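Local coordinates for putative hemin transport system, substrate-binding protein (Burkholderia cenocepacia, PDB 5Y8A), which binds heme in the periplasm and probably hands it to a membrane transporter for uptake into the cell, at residues D36-Y41 with G52-L57; R151-L156 with D205-S210; A166-A171 with G187-K192; L69-A74 with T91-D96. All coordinates share one frame; numbering follows the deposited sequence.

Contact 1: D36-Y41 with G52-L57. With HEM (protoporphyrin IX containing Fe), chain C.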
# COMPACT_ATOMS: atom_id res chain seq x y z
N ASP A 36 4.00 10.29 -10.04
CA ASP A 36 3.72 9.15 -10.92
C ASP A 36 2.27 8.71 -10.70
O ASP A 36 1.60 9.13 -9.75
CB ASP A 36 4.67 7.98 -10.65
CG ASP A 36 4.34 7.26 -9.36
OD1 ASP A 36 4.51 7.88 -8.31
OD2 ASP A 36 3.86 6.10 -9.39
N THR A 37 1.80 7.82 -11.59
CA THR A 37 0.40 7.37 -11.60
C THR A 37 -0.03 6.61 -10.34
O THR A 37 -1.24 6.40 -10.15
CB THR A 37 0.17 6.47 -12.81
OG1 THR A 37 1.06 5.36 -12.74
CG2 THR A 37 0.46 7.21 -14.10
N THR A 38 0.88 6.14 -9.50
CA THR A 38 0.41 5.48 -8.30
C THR A 38 -0.01 6.47 -7.22
O THR A 38 -0.49 6.04 -6.17
CB THR A 38 1.49 4.56 -7.72
OG1 THR A 38 2.59 5.36 -7.25
CG2 THR A 38 1.99 3.60 -8.79
N CYS A 39 0.15 7.77 -7.45
CA CYS A 39 -0.12 8.79 -6.43
C CYS A 39 -1.55 9.27 -6.59
O CYS A 39 -1.80 10.27 -7.25
CB CYS A 39 0.88 9.93 -6.55
SG CYS A 39 2.57 9.39 -6.31
N THR A 40 -2.48 8.55 -5.96
CA THR A 40 -3.91 8.81 -6.09
C THR A 40 -4.55 9.32 -4.81
O THR A 40 -5.76 9.60 -4.82
CB THR A 40 -4.64 7.54 -6.56
OG1 THR A 40 -4.51 6.50 -5.58
CG2 THR A 40 -4.05 7.04 -7.87
N TYR A 41 -3.80 9.46 -3.71
CA TYR A 41 -4.31 10.00 -2.46
C TYR A 41 -3.36 11.06 -1.91
O TYR A 41 -2.14 10.87 -1.92
CB TYR A 41 -4.47 8.87 -1.40
CG TYR A 41 -5.31 9.32 -0.22
CD1 TYR A 41 -6.71 9.31 -0.29
CD2 TYR A 41 -4.70 9.77 0.95
CE1 TYR A 41 -7.48 9.74 0.78
CE2 TYR A 41 -5.46 10.18 2.02
CZ TYR A 41 -6.85 10.16 1.94
OH TYR A 41 -7.59 10.58 3.00
N GLY A 52 4.31 9.16 -15.82
CA GLY A 52 4.46 7.74 -16.04
C GLY A 52 4.23 6.93 -14.78
O GLY A 52 4.11 7.44 -13.67
N TYR A 53 4.12 5.62 -14.97
CA TYR A 53 4.09 4.70 -13.86
C TYR A 53 5.47 4.63 -13.19
O TYR A 53 6.51 4.79 -13.83
CB TYR A 53 3.61 3.32 -14.35
CG TYR A 53 3.80 2.28 -13.29
CD1 TYR A 53 3.13 2.38 -12.08
CD2 TYR A 53 4.72 1.26 -13.46
CE1 TYR A 53 3.34 1.47 -11.09
CE2 TYR A 53 4.94 0.35 -12.47
CZ TYR A 53 4.24 0.45 -11.30
OH TYR A 53 4.51 -0.42 -10.32
N GLN A 54 5.47 4.41 -11.87
CA GLN A 54 6.69 4.50 -11.07
C GLN A 54 7.86 3.65 -11.58
O GLN A 54 9.02 4.06 -11.44
CB GLN A 54 6.38 4.11 -9.63
CG GLN A 54 6.02 2.65 -9.44
CD GLN A 54 5.72 2.31 -7.99
OE1 GLN A 54 5.94 3.15 -7.10
NE2 GLN A 54 5.18 1.10 -7.75
N ARG A 55 7.61 2.49 -12.17
CA ARG A 55 8.70 1.68 -12.70
C ARG A 55 8.94 1.91 -14.19
O ARG A 55 9.79 1.24 -14.77
CB ARG A 55 8.44 0.19 -12.43
CG ARG A 55 8.09 -0.11 -10.97
CD ARG A 55 7.74 -1.58 -10.74
NE ARG A 55 8.46 -2.11 -9.59
CZ ARG A 55 8.14 -1.89 -8.32
NH1 ARG A 55 7.09 -1.14 -8.00
NH2 ARG A 55 8.88 -2.41 -7.35
N ALA A 56 8.23 2.84 -14.82
CA ALA A 56 8.37 3.12 -16.24
C ALA A 56 8.45 4.62 -16.45
O ALA A 56 7.70 5.20 -17.23
CB ALA A 56 7.21 2.54 -17.07
N LEU A 57 9.34 5.27 -15.71
CA LEU A 57 9.41 6.71 -15.74
C LEU A 57 9.96 7.21 -17.05
O LEU A 57 10.91 6.66 -17.59
CB LEU A 57 10.30 7.23 -14.62
CG LEU A 57 9.70 7.00 -13.26
CD1 LEU A 57 10.64 7.62 -12.24
CD2 LEU A 57 8.30 7.60 -13.21
CHA HEM C . 1.53 -1.60 -13.01
CHB HEM C . 0.55 0.02 -8.55
CHC HEM C . 4.23 -2.58 -6.78
CHD HEM C . 5.13 -4.31 -11.22
C1A HEM C . 0.95 -0.90 -11.95
C2A HEM C . -0.11 0.09 -12.05
C3A HEM C . -0.38 0.53 -10.82
C4A HEM C . 0.50 -0.16 -9.90
CMA HEM C . -1.43 1.59 -10.41
CAA HEM C . -0.82 0.55 -13.35
CBA HEM C . -0.51 2.02 -13.65
CGA HEM C . -1.45 2.50 -14.72
O1A HEM C . -2.40 3.27 -14.38
O2A HEM C . -1.26 2.11 -15.91
C1B HEM C . 1.50 -0.50 -7.70
C2B HEM C . 1.64 -0.16 -6.30
C3B HEM C . 2.67 -0.87 -5.81
C4B HEM C . 3.18 -1.70 -6.88
CMB HEM C . 0.75 0.89 -5.58
CAB HEM C . 3.25 -0.90 -4.38
CBB HEM C . 2.59 -0.45 -3.30
C1C HEM C . 4.78 -3.28 -7.83
C2C HEM C . 5.90 -4.18 -7.72
C3C HEM C . 6.16 -4.66 -8.95
C4C HEM C . 5.20 -4.08 -9.87
CMC HEM C . 6.60 -4.47 -6.37
CAC HEM C . 7.24 -5.67 -9.43
CBC HEM C . 8.11 -6.24 -8.59
C1D HEM C . 4.27 -3.70 -12.11
C2D HEM C . 4.27 -3.85 -13.55
C3D HEM C . 3.29 -3.10 -14.06
C4D HEM C . 2.61 -2.45 -12.95
CMD HEM C . 5.26 -4.73 -14.34
CAD HEM C . 2.95 -2.98 -15.57
CBD HEM C . 2.84 -1.53 -16.03
CGD HEM C . 1.56 -1.35 -16.82
O1D HEM C . 1.14 -0.19 -17.05
O2D HEM C . 0.96 -2.38 -17.21
NA HEM C . 1.30 -1.03 -10.62
NB HEM C . 2.46 -1.45 -8.02
NC HEM C . 4.38 -3.23 -9.14
ND HEM C . 3.24 -2.84 -11.79
FE HEM C . 3.11 -1.97 -9.99
O HOH W 1 3.55 3.19 -5.13

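Contact 2: R151-L156 with D205-S210. With HEM (protoporphyrin IX containing Fe), chain D.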
# COMPACT_ATOMS: atom_id res chain seq x y z
N ARG A 151 -7.11 -17.64 8.97
CA ARG A 151 -6.30 -17.74 7.76
C ARG A 151 -6.93 -16.90 6.66
O ARG A 151 -8.10 -17.10 6.30
CB ARG A 151 -6.19 -19.20 7.33
CG ARG A 151 -5.62 -20.10 8.42
CD ARG A 151 -5.70 -21.58 8.03
NE ARG A 151 -4.94 -21.87 6.81
CZ ARG A 151 -3.63 -22.04 6.76
NH1 ARG A 151 -2.91 -21.93 7.88
NH2 ARG A 151 -3.02 -22.30 5.61
N VAL A 152 -6.15 -15.96 6.11
CA VAL A 152 -6.64 -15.00 5.11
C VAL A 152 -5.88 -15.20 3.80
O VAL A 152 -4.65 -15.20 3.78
CB VAL A 152 -6.49 -13.54 5.59
CG1 VAL A 152 -6.99 -12.59 4.52
CG2 VAL A 152 -7.25 -13.33 6.89
N LEU A 153 -6.64 -15.36 2.72
CA LEU A 153 -6.10 -15.39 1.36
C LEU A 153 -6.30 -14.01 0.76
O LEU A 153 -7.42 -13.49 0.76
CB LEU A 153 -6.82 -16.46 0.53
CG LEU A 153 -6.68 -16.38 -0.99
CD1 LEU A 153 -5.28 -16.76 -1.36
CD2 LEU A 153 -7.69 -17.30 -1.68
N PHE A 154 -5.23 -13.39 0.28
CA PHE A 154 -5.36 -12.11 -0.41
C PHE A 154 -5.25 -12.29 -1.91
O PHE A 154 -4.34 -12.96 -2.41
CB PHE A 154 -4.32 -11.09 0.03
CG PHE A 154 -4.46 -9.79 -0.73
CD1 PHE A 154 -5.60 -9.02 -0.58
CD2 PHE A 154 -3.50 -9.39 -1.64
CE1 PHE A 154 -5.77 -7.84 -1.29
CE2 PHE A 154 -3.65 -8.20 -2.35
CZ PHE A 154 -4.79 -7.43 -2.18
N VAL A 155 -6.17 -11.67 -2.63
CA VAL A 155 -6.24 -11.75 -4.08
C VAL A 155 -5.99 -10.34 -4.62
O VAL A 155 -6.78 -9.43 -4.36
CB VAL A 155 -7.59 -12.31 -4.56
CG1 VAL A 155 -7.66 -12.30 -6.05
CG2 VAL A 155 -7.82 -13.73 -4.01
N LEU A 156 -4.79 -10.13 -5.16
CA LEU A 156 -4.45 -8.83 -5.71
C LEU A 156 -5.12 -8.65 -7.05
O LEU A 156 -5.59 -7.56 -7.38
CB LEU A 156 -2.93 -8.71 -5.84
CG LEU A 156 -2.33 -7.40 -6.33
CD1 LEU A 156 -2.48 -6.31 -5.27
CD2 LEU A 156 -0.87 -7.60 -6.68
N ASP A 205 -9.99 -18.93 5.94
CA ASP A 205 -11.23 -18.60 6.64
C ASP A 205 -11.89 -17.34 6.09
O ASP A 205 -13.10 -17.16 6.27
CB ASP A 205 -10.95 -18.43 8.13
CG ASP A 205 -10.39 -19.70 8.77
OD1 ASP A 205 -11.12 -20.71 8.86
OD2 ASP A 205 -9.20 -19.71 9.18
N VAL A 206 -11.12 -16.47 5.44
CA VAL A 206 -11.60 -15.24 4.81
C VAL A 206 -10.79 -15.03 3.54
O VAL A 206 -9.59 -15.32 3.50
CB VAL A 206 -11.45 -14.03 5.76
CG1 VAL A 206 -12.05 -12.77 5.15
CG2 VAL A 206 -12.08 -14.30 7.11
N VAL A 207 -11.45 -14.53 2.50
CA VAL A 207 -10.79 -14.10 1.27
C VAL A 207 -10.77 -12.57 1.25
O VAL A 207 -11.81 -11.93 1.47
CB VAL A 207 -11.50 -14.66 0.03
CG1 VAL A 207 -11.09 -13.91 -1.22
CG2 VAL A 207 -11.19 -16.15 -0.12
N LEU A 208 -9.59 -12.00 1.04
CA LEU A 208 -9.36 -10.55 0.95
C LEU A 208 -9.07 -10.19 -0.50
O LEU A 208 -8.26 -10.86 -1.16
CB LEU A 208 -8.18 -10.16 1.84
CG LEU A 208 -7.84 -8.70 2.16
CD1 LEU A 208 -9.03 -8.00 2.85
CD2 LEU A 208 -6.59 -8.63 3.03
N ILE A 209 -9.72 -9.14 -1.01
CA ILE A 209 -9.61 -8.80 -2.42
C ILE A 209 -9.65 -7.28 -2.59
O ILE A 209 -10.32 -6.58 -1.83
CB ILE A 209 -10.71 -9.50 -3.25
CG1 ILE A 209 -10.38 -9.46 -4.75
CG2 ILE A 209 -12.12 -8.95 -2.92
CD1 ILE A 209 -11.05 -10.57 -5.52
N SER A 210 -8.94 -6.78 -3.60
CA SER A 210 -8.91 -5.34 -3.85
C SER A 210 -10.27 -4.84 -4.33
O SER A 210 -10.95 -5.50 -5.12
CB SER A 210 -7.83 -5.02 -4.89
OG SER A 210 -7.73 -6.04 -5.89
CHA HEM D . 2.46 -5.65 -7.19
CHB HEM D . -1.26 -2.55 -7.39
CHC HEM D . -1.94 -3.08 -12.21
CHD HEM D . 1.79 -6.10 -11.97
C1A HEM D . 1.49 -4.76 -6.78
C2A HEM D . 1.23 -4.28 -5.43
C3A HEM D . 0.20 -3.42 -5.51
C4A HEM D . -0.23 -3.33 -6.90
CMA HEM D . -0.46 -2.64 -4.36
CAA HEM D . 2.01 -4.70 -4.15
CBA HEM D . 1.15 -5.60 -3.26
CGA HEM D . 1.87 -6.31 -2.13
O1A HEM D . 1.19 -7.15 -1.48
O2A HEM D . 3.08 -6.08 -1.87
C1B HEM D . -1.70 -2.41 -8.69
C2B HEM D . -2.69 -1.43 -9.10
C3B HEM D . -2.91 -1.55 -10.42
C4B HEM D . -2.05 -2.62 -10.91
CMB HEM D . -3.35 -0.43 -8.12
CAB HEM D . -3.90 -0.68 -11.24
CBB HEM D . -4.08 -0.82 -12.56
C1C HEM D . -0.94 -3.92 -12.61
C2C HEM D . -0.55 -4.29 -13.96
C3C HEM D . 0.50 -5.13 -13.86
C4C HEM D . 0.79 -5.31 -12.45
CMC HEM D . -1.22 -3.77 -15.24
CAC HEM D . 1.33 -5.87 -14.94
CBC HEM D . 0.95 -6.05 -16.21
C1D HEM D . 2.26 -6.23 -10.68
C2D HEM D . 3.34 -7.11 -10.33
C3D HEM D . 3.56 -7.00 -9.02
C4D HEM D . 2.60 -6.04 -8.50
CMD HEM D . 4.08 -7.99 -11.36
CAD HEM D . 4.61 -7.79 -8.21
CBD HEM D . 4.18 -9.27 -8.24
CGD HEM D . 5.14 -10.19 -7.54
O1D HEM D . 5.36 -11.33 -8.04
O2D HEM D . 5.70 -9.76 -6.49
NA HEM D . 0.58 -4.16 -7.64
NB HEM D . -1.33 -3.11 -9.83
NC HEM D . -0.10 -4.56 -11.72
ND HEM D . 1.81 -5.59 -9.55
FE HEM D . 0.08 -4.30 -9.66

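Contact 3: A166-A171 with G187-K192. With HEM (protoporphyrin IX containing Fe), chain D.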
# COMPACT_ATOMS: atom_id res chain seq x y z
N ALA A 166 -1.06 -13.60 -2.75
CA ALA A 166 0.12 -13.09 -2.08
C ALA A 166 0.71 -14.15 -1.17
O ALA A 166 0.04 -14.64 -0.26
CB ALA A 166 -0.24 -11.84 -1.26
N GLY A 167 1.97 -14.49 -1.41
CA GLY A 167 2.77 -15.29 -0.49
C GLY A 167 3.47 -14.42 0.52
O GLY A 167 2.98 -13.35 0.90
N GLN A 168 4.65 -14.86 0.93
CA GLN A 168 5.38 -14.07 1.91
C GLN A 168 6.14 -12.93 1.24
O GLN A 168 6.17 -12.81 0.01
CB GLN A 168 6.33 -14.95 2.71
CG GLN A 168 5.62 -15.66 3.86
CD GLN A 168 4.56 -16.63 3.37
OE1 GLN A 168 4.87 -17.73 2.87
NE2 GLN A 168 3.30 -16.24 3.50
N ARG A 169 6.71 -12.06 2.07
CA ARG A 169 7.49 -10.91 1.61
C ARG A 169 6.66 -9.96 0.75
O ARG A 169 7.19 -9.31 -0.14
CB ARG A 169 8.74 -11.36 0.87
CG ARG A 169 9.59 -12.29 1.72
CD ARG A 169 11.00 -12.41 1.20
NE ARG A 169 11.68 -13.56 1.79
CZ ARG A 169 12.97 -13.84 1.62
NH1 ARG A 169 13.73 -13.03 0.88
NH2 ARG A 169 13.51 -14.91 2.18
N THR A 170 5.35 -9.87 1.03
CA THR A 170 4.47 -8.93 0.35
C THR A 170 3.89 -7.94 1.36
O THR A 170 3.90 -8.17 2.56
CB THR A 170 3.32 -9.66 -0.35
OG1 THR A 170 2.62 -10.41 0.63
CG2 THR A 170 3.85 -10.64 -1.48
N ALA A 171 3.37 -6.83 0.84
CA ALA A 171 2.63 -5.91 1.70
C ALA A 171 1.40 -6.60 2.30
O ALA A 171 1.08 -6.38 3.47
CB ALA A 171 2.22 -4.66 0.91
N GLY A 187 4.84 -20.87 1.94
CA GLY A 187 5.81 -21.61 1.17
C GLY A 187 6.29 -20.96 -0.11
O GLY A 187 6.96 -21.62 -0.91
N PHE A 188 5.98 -19.68 -0.33
CA PHE A 188 6.49 -18.97 -1.49
C PHE A 188 6.45 -17.47 -1.20
O PHE A 188 5.68 -17.01 -0.36
CB PHE A 188 5.70 -19.30 -2.76
CG PHE A 188 4.30 -18.73 -2.78
CD1 PHE A 188 3.26 -19.38 -2.14
CD2 PHE A 188 4.03 -17.54 -3.44
CE1 PHE A 188 1.98 -18.87 -2.15
CE2 PHE A 188 2.75 -17.02 -3.45
CZ PHE A 188 1.73 -17.68 -2.80
N ASP A 189 7.30 -16.73 -1.91
CA ASP A 189 7.40 -15.29 -1.73
C ASP A 189 6.79 -14.58 -2.93
O ASP A 189 6.70 -15.15 -4.03
CB ASP A 189 8.86 -14.86 -1.55
CG ASP A 189 9.50 -15.49 -0.31
OD1 ASP A 189 8.79 -15.71 0.70
OD2 ASP A 189 10.73 -15.75 -0.35
N HIS A 190 6.36 -13.33 -2.72
CA HIS A 190 5.77 -12.51 -3.77
C HIS A 190 4.47 -13.11 -4.28
O HIS A 190 3.81 -13.83 -3.54
CB HIS A 190 6.78 -12.32 -4.91
CG HIS A 190 8.13 -11.88 -4.41
ND1 HIS A 190 8.27 -10.97 -3.39
CD2 HIS A 190 9.38 -12.27 -4.73
CE1 HIS A 190 9.56 -10.79 -3.13
NE2 HIS A 190 10.25 -11.57 -3.93
N TYR A 191 4.08 -12.84 -5.52
CA TYR A 191 2.76 -13.25 -5.99
C TYR A 191 2.84 -14.32 -7.08
O TYR A 191 3.73 -14.30 -7.94
CB TYR A 191 1.96 -12.06 -6.52
CG TYR A 191 1.40 -11.13 -5.46
CD1 TYR A 191 2.22 -10.23 -4.80
CD2 TYR A 191 0.05 -11.13 -5.16
CE1 TYR A 191 1.70 -9.36 -3.84
CE2 TYR A 191 -0.48 -10.28 -4.21
CZ TYR A 191 0.35 -9.40 -3.56
OH TYR A 191 -0.19 -8.57 -2.64
N LYS A 192 1.85 -15.23 -7.07
CA LYS A 192 1.67 -16.27 -8.08
C LYS A 192 0.19 -16.50 -8.36
O LYS A 192 -0.67 -15.98 -7.63
CB LYS A 192 2.31 -17.59 -7.62
CG LYS A 192 1.50 -18.28 -6.54
CD LYS A 192 1.74 -19.78 -6.48
CE LYS A 192 2.99 -20.14 -5.70
NZ LYS A 192 2.98 -21.59 -5.32
CHA HEM D . 2.46 -5.65 -7.19
CHB HEM D . -1.26 -2.55 -7.39
CHC HEM D . -1.94 -3.08 -12.21
CHD HEM D . 1.79 -6.10 -11.97
C1A HEM D . 1.49 -4.76 -6.78
C2A HEM D . 1.23 -4.28 -5.43
C3A HEM D . 0.20 -3.42 -5.51
C4A HEM D . -0.23 -3.33 -6.90
CMA HEM D . -0.46 -2.64 -4.36
CAA HEM D . 2.01 -4.70 -4.15
CBA HEM D . 1.15 -5.60 -3.26
CGA HEM D . 1.87 -6.31 -2.13
O1A HEM D . 1.19 -7.15 -1.48
O2A HEM D . 3.08 -6.08 -1.87
C1B HEM D . -1.70 -2.41 -8.69
C2B HEM D . -2.69 -1.43 -9.10
C3B HEM D . -2.91 -1.55 -10.42
C4B HEM D . -2.05 -2.62 -10.91
CMB HEM D . -3.35 -0.43 -8.12
CAB HEM D . -3.90 -0.68 -11.24
CBB HEM D . -4.08 -0.82 -12.56
C1C HEM D . -0.94 -3.92 -12.61
C2C HEM D . -0.55 -4.29 -13.96
C3C HEM D . 0.50 -5.13 -13.86
C4C HEM D . 0.79 -5.31 -12.45
CMC HEM D . -1.22 -3.77 -15.24
CAC HEM D . 1.33 -5.87 -14.94
CBC HEM D . 0.95 -6.05 -16.21
C1D HEM D . 2.26 -6.23 -10.68
C2D HEM D . 3.34 -7.11 -10.33
C3D HEM D . 3.56 -7.00 -9.02
C4D HEM D . 2.60 -6.04 -8.50
CMD HEM D . 4.08 -7.99 -11.36
CAD HEM D . 4.61 -7.79 -8.21
CBD HEM D . 4.18 -9.27 -8.24
CGD HEM D . 5.14 -10.19 -7.54
O1D HEM D . 5.36 -11.33 -8.04
O2D HEM D . 5.70 -9.76 -6.49
NA HEM D . 0.58 -4.16 -7.64
NB HEM D . -1.33 -3.11 -9.83
NC HEM D . -0.10 -4.56 -11.72
ND HEM D . 1.81 -5.59 -9.55
FE HEM D . 0.08 -4.30 -9.66
O HOH W 2 7.67 -18.22 1.61
O HOH W 3 10.26 -15.62 2.72
O HOH W 4 6.26 -9.33 -3.44

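Contact 4: L69-A74 with T91-D96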
# COMPACT_ATOMS: atom_id res chain seq x y z
N LEU A 69 13.68 19.06 -7.07
CA LEU A 69 13.89 17.93 -6.18
C LEU A 69 12.93 16.83 -6.59
O LEU A 69 11.76 17.11 -6.87
CB LEU A 69 13.64 18.32 -4.71
CG LEU A 69 13.69 17.20 -3.66
CD1 LEU A 69 15.04 16.53 -3.68
CD2 LEU A 69 13.38 17.74 -2.25
N VAL A 70 13.42 15.59 -6.65
CA VAL A 70 12.57 14.41 -6.80
C VAL A 70 12.72 13.55 -5.55
O VAL A 70 13.84 13.21 -5.14
CB VAL A 70 12.91 13.60 -8.06
CG1 VAL A 70 12.04 12.34 -8.12
CG2 VAL A 70 12.69 14.47 -9.27
N LEU A 71 11.59 13.23 -4.94
CA LEU A 71 11.51 12.27 -3.86
C LEU A 71 10.97 10.98 -4.47
O LEU A 71 9.84 10.96 -4.97
CB LEU A 71 10.60 12.79 -2.75
CG LEU A 71 11.00 14.14 -2.14
CD1 LEU A 71 10.15 14.45 -0.91
CD2 LEU A 71 12.49 14.15 -1.77
N ALA A 72 11.77 9.93 -4.47
CA ALA A 72 11.46 8.74 -5.24
C ALA A 72 11.48 7.53 -4.33
O ALA A 72 12.38 7.38 -3.51
CB ALA A 72 12.46 8.54 -6.38
N SER A 73 10.49 6.66 -4.49
CA SER A 73 10.63 5.36 -3.85
C SER A 73 11.82 4.64 -4.46
O SER A 73 12.16 4.83 -5.64
CB SER A 73 9.34 4.55 -3.99
OG SER A 73 9.08 4.23 -5.34
N ALA A 74 12.50 3.84 -3.63
CA ALA A 74 13.61 3.04 -4.12
C ALA A 74 13.21 2.16 -5.30
O ALA A 74 14.06 1.75 -6.08
CB ALA A 74 14.20 2.20 -2.98
N THR A 91 18.32 17.00 -8.01
CA THR A 91 18.51 16.16 -6.84
C THR A 91 17.40 15.12 -6.78
O THR A 91 16.21 15.46 -6.81
CB THR A 91 18.54 17.03 -5.58
OG1 THR A 91 19.65 17.94 -5.66
CG2 THR A 91 18.69 16.16 -4.34
N VAL A 92 17.78 13.84 -6.73
CA VAL A 92 16.85 12.74 -6.51
C VAL A 92 17.19 12.12 -5.16
O VAL A 92 18.31 11.64 -4.95
CB VAL A 92 16.94 11.67 -7.61
CG1 VAL A 92 16.04 10.47 -7.25
CG2 VAL A 92 16.59 12.26 -8.98
N THR A 93 16.23 12.12 -4.24
CA THR A 93 16.42 11.51 -2.93
C THR A 93 15.52 10.30 -2.82
O THR A 93 14.30 10.41 -2.98
CB THR A 93 16.14 12.51 -1.81
OG1 THR A 93 16.89 13.69 -2.07
CG2 THR A 93 16.56 11.91 -0.46
N THR A 94 16.13 9.15 -2.54
CA THR A 94 15.47 7.86 -2.63
C THR A 94 15.15 7.32 -1.24
O THR A 94 15.88 7.56 -0.28
CB THR A 94 16.36 6.90 -3.42
OG1 THR A 94 16.36 7.29 -4.79
CG2 THR A 94 15.86 5.49 -3.34
N PHE A 95 14.01 6.62 -1.15
CA PHE A 95 13.44 6.10 0.09
C PHE A 95 13.06 4.64 -0.11
O PHE A 95 12.53 4.27 -1.16
CB PHE A 95 12.19 6.92 0.50
CG PHE A 95 12.48 8.36 0.77
CD1 PHE A 95 12.53 9.27 -0.27
CD2 PHE A 95 12.71 8.80 2.07
CE1 PHE A 95 12.83 10.61 -0.02
CE2 PHE A 95 13.01 10.14 2.32
CZ PHE A 95 13.06 11.04 1.29
N ASP A 96 13.35 3.80 0.87
CA ASP A 96 12.98 2.40 0.72
C ASP A 96 11.53 2.17 1.14
O ASP A 96 10.92 2.96 1.87
CB ASP A 96 13.92 1.50 1.53
CG ASP A 96 15.01 0.85 0.67
OD1 ASP A 96 14.70 0.37 -0.44
OD2 ASP A 96 16.18 0.80 1.12

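Contact 1: D36-Y41 with G52-L57
In the N-lobe wall of the heme cleft, Thr37 and Thr38 brace Tyr53 of the next loop, the axial ligand, its OH 2.1 Å from the iron of the chain C heme. Thr37 OG1 sits in the plane of the Tyr53 ring at its edge, and Thr38 CG2 touches CE1 of that ring at 3.4 Å. Gln54 CG lies over the rim of one face, C1A of that heme over the rim of the opposite face. A chi1 of 170°, with CG opposite the main-chain N, carries the hydroxyl to the metal. Tyr53 OH also accepts a hydrogen bond from Gln54 NE2 at 3.1 Å, nearly in the amide plane, which should temper its charge. Asp36 OD2 accepts Thr38 N, closing an Asx turn, and separately Thr38 OG1 at 2.6 Å, while Thr37 N bonds to Gly52 O at 3.1 Å. The Arg55 guanidinium lies flat over C2C of the same heme. Tyrosine ligation, here with an arginine stacked on the porphyrin, is as in other periplasmic binding proteins of heme-uptake systems.

Contact 2: R151-L156 with D205-S210
Arg151 O accepts two backbone N-H groups from the start of the other segment, Asp205 N at 2.7 Å, just before the strand, and Val206 N at 3.2 Å, from its first residue. The Val206 bond lies in the carbonyl plane; the Asp205 bond tilts slightly from it. The Arg151-Asp205 pair is tied a second way: Asp205 OD2 turns its anti lone pair to Arg151 N, 2.9 Å away, in an almost straight bond (172°). This carboxylate holds the main chain, while Arg151 NE bonds to Ala202 O. Leu153 N to Val206 O, Leu208 N to Leu153 O (2.6 Å) and Val155 N to Leu208 O give the in-register pattern of parallel strands, whose axes diverge by 23°.

Apolar contacts cover both faces. On the face of Val152, Phe154 and Leu208, the CD1 corner of the Phe154 ring meets Leu208 CG at 3.6 Å, and Leu208 CB lies in the ring plane at its edge. On the other, Val155 and Ile209 run side by side, Val155 CG1 touching Ile209 CD1 at 3.8 Å, and Leu153 lies alongside Val207. Where the chain turns a corner, Ser210 OG donates to Leu156 O from above the carbonyl plane; in one of two modelled conformers, Leu156 CD2 lies 3.7 Å from C1A of the chain D heme. Hydrogen bonds of Asp205 at one end and Ser210 at the other bracket buried hydrocarbon packing.

Contact 3: A166-A171 with G187-K192
Ala166 CA lies over one face of the Tyr191 ring, and Ala166 CB touches its CE2 at 3.3 Å, in an antiparallel non-hydrogen-bonded pair of the small sheet beside the C-lobe heme site. Thr170 CG2 approaches the ring obliquely at CE1. The propionates of the chain D heme meet two backbone donors, Ala171 N to O2A at 2.8 Å and Tyr191 N to O1D at 3.2 Å; a water links His190 ND1 to O2D.

Behind this shell, main-chain bonds run from Gly167 N to His190 O, Gln168 N to Phe188 O (2.7 Å) and His190 N to Gln168 O. The N-cap Thr170 caps Asp173 N with OG1, which also donates to Gly167 O. Farther out, Asp189 OD2 lies over the Arg169 guanidinium, 3.2 Å from NE, a salt bridge with no N-H aimed at it. Phe188 CG, between backbone N and carbonyl carbon (chi1 70°), turns the ring back until Gly167 CA stands over its face, 3.7 Å from the centroid, as a CH-pi contact.

Contact 4: L69-A74 with T91-D96
Main-chain bonding comes first between Leu69-Ala74 and Thr91-Asp96, neighbouring parallel strands of a beta-alpha-beta unit whose connection is helix 79-87. Five hydrogen bonds pass back and forth: Val70 N to Thr91 O, Thr93 N to Val70 O (2.8 Å, 169°), Ala72 N to Thr93 O, Phe95 N to Ala72 O, and Ala74 N to Phe95 O. Between them, CA-H groups lean on the same carbonyls, as with Thr94 CA and Ala72 O at 3.2 Å.

Apolar contacts divide between the faces. Leu71 lies side by side with Thr93, and Leu71 CD2 meets the Phe95 ring at its edge, near the ring plane, 4.0 Å from Phe95 CE1; helix 101-114 packs on Leu71 and Phe95. On the face of Val70, Ala72 and Val92, Val92 CG2 meets Val70 CB at 4.0 Å and CG1 meets Ala72 CB at 4.2 Å. Thr94 has OG1 beside the main-chain N (chi1 -71°), which leaves CG2 on the side of the carbonyl carbon, pressing on Ala74 CA at 3.4 Å.

Ser73 OG bonds to Glu75 and Asp96 OD2 makes a salt bridge to Arg98. Hydrogen bonds across the pair all join main-chain atoms, with apolar packing on both faces.

In the fold
The four contacts divide between two lobes with stacked hemes in the cleft. Contacts 1 and 4 belong to the N-terminal lobe, their centres about 13 Å apart, and meet where Gln54 OE1 lies 3.8 Å from Ser73 OG, bringing the parallel sheet up behind the ligand loop. Contacts 2 and 3 form the corresponding pair in the C-terminal lobe, also about 13 Å apart between centres: Leu156 CB packs on Tyr191 CE2 at 3.3 Å; contact 3 binds the chain D heme, and Leu156 of contact 2 touches it in the conformer given. Across the cleft, contacts 1 and 3 have nearest atoms about 9 Å apart; contact 1 ligates the chain C heme.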